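Side-chain contact in hypothetical protein (Deinococcus radiodurans, PDB 1U5K), which is probably involved in DNA repair and in recombination by the RecF pathway, and carries a zinc ion: residues V186-F189 against R195-V198. Residues are numbered along the deposited sequence; the frame is centred on the assembly and turned at random.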
# COMPACT_ATOMS: atom_id res chain seq x y z
N VAL A 186 11.34 -26.61 3.06
CA VAL A 186 10.40 -25.72 2.39
C VAL A 186 9.26 -26.50 1.75
O VAL A 186 8.09 -26.21 1.96
CB VAL A 186 11.15 -24.83 1.40
CG1 VAL A 186 10.20 -24.11 0.46
CG2 VAL A 186 12.07 -23.88 2.15
N LEU A 187 9.60 -27.57 1.05
CA LEU A 187 8.62 -28.42 0.40
C LEU A 187 7.66 -29.02 1.40
O LEU A 187 6.46 -29.11 1.18
CB LEU A 187 9.26 -29.58 -0.37
CG LEU A 187 9.40 -29.44 -1.88
CD1 LEU A 187 10.00 -30.75 -2.41
CD2 LEU A 187 8.07 -29.07 -2.51
N ASP A 188 8.23 -29.45 2.52
CA ASP A 188 7.41 -30.09 3.52
C ASP A 188 6.40 -29.11 4.11
O ASP A 188 5.23 -29.43 4.35
CB ASP A 188 8.32 -30.71 4.58
CG ASP A 188 7.57 -31.05 5.83
OD1 ASP A 188 7.73 -30.24 6.77
OD2 ASP A 188 6.79 -32.01 5.94
N PHE A 189 6.86 -27.90 4.37
CA PHE A 189 5.97 -26.84 4.82
C PHE A 189 4.86 -26.56 3.81
O PHE A 189 3.68 -26.59 4.15
CB PHE A 189 6.73 -25.55 5.12
CG PHE A 189 5.84 -24.46 5.62
CD1 PHE A 189 5.49 -24.39 6.95
CD2 PHE A 189 5.31 -23.53 4.73
CE1 PHE A 189 4.67 -23.37 7.40
CE2 PHE A 189 4.46 -22.53 5.18
CZ PHE A 189 4.18 -22.43 6.51
N ARG A 195 -3.01 -28.14 6.33
CA ARG A 195 -3.69 -29.21 7.05
C ARG A 195 -3.15 -29.42 8.46
O ARG A 195 -3.89 -29.68 9.41
CB ARG A 195 -3.64 -30.50 6.22
CG ARG A 195 -3.71 -31.84 6.96
CD ARG A 195 -2.96 -32.99 6.26
NE ARG A 195 -2.23 -33.81 7.23
CZ ARG A 195 -0.92 -33.80 7.46
NH1 ARG A 195 -0.07 -33.04 6.79
NH2 ARG A 195 -0.44 -34.60 8.40
N ARG A 196 -1.84 -29.30 8.62
CA ARG A 196 -1.19 -29.48 9.90
C ARG A 196 -1.72 -28.51 10.94
O ARG A 196 -1.99 -27.34 10.64
CB ARG A 196 0.29 -29.16 9.76
CG ARG A 196 1.22 -30.18 10.33
CD ARG A 196 2.63 -29.95 9.81
NE ARG A 196 3.08 -31.13 9.10
CZ ARG A 196 4.19 -31.19 8.40
NH1 ARG A 196 4.95 -30.11 8.28
NH2 ARG A 196 4.52 -32.33 7.81
N THR A 197 -1.84 -28.99 12.18
CA THR A 197 -2.20 -28.08 13.26
C THR A 197 -1.14 -27.00 13.41
O THR A 197 0.04 -27.22 13.13
CB THR A 197 -2.38 -28.83 14.60
OG1 THR A 197 -1.11 -29.39 14.97
CG2 THR A 197 -3.32 -30.01 14.46
N VAL A 198 -1.54 -25.82 13.86
CA VAL A 198 -0.56 -24.77 14.08
C VAL A 198 0.41 -25.12 15.21
O VAL A 198 1.60 -24.81 15.16
CB VAL A 198 -1.22 -23.37 14.22
CG1 VAL A 198 -2.12 -23.06 13.03
CG2 VAL A 198 -2.00 -23.20 15.49
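The carboxylate of Asp188 sits at the edge of the Arg196 guanidinium, its CG in the plane of that group, and neither face of the guanidinium takes part in the pairing. This is a bidentate, end-on salt bridge on the surface of the helical C-terminal part of RecO, joining helix 184-192 to the loop that leads into helix 198-203. Arg196 NH1 donates a hydrogen bond to Asp188 OD1 at 3.2 Å, almost straight at 175°. Arg196 NH2 reaches Asp188 OD2 at 3.0 Å. Both oxygens are met on their syn side. The fit is not flat, however: the two planes are turned 36° apart, so that NH1 lies well out of the carboxylate plane and NH2 less so. With CG swung opposite the backbone N (chi1 164°), Asp188 brings its two oxygens up to the guanidinium; the arginine chain, bent at chi3, comes in across it at about a right angle. Replacing Asp188 with an alanine would probably leave the Arg196 guanidinium without this anionic mate and set its end free to turn. On the next residue of the helix, Phe189 points away from the loop and packs against Tyr138 and Trp131, while Val198 touches Val135 and Met136, so both segments lean on helix 129-141. Lys139 of that helix also hydrogen-bonds the carbonyl oxygen of Arg196. Just beyond, Thr197 is the N-cap of helix 198-203, its OG1 hydrogen-bonded to the backbone N of Ala200.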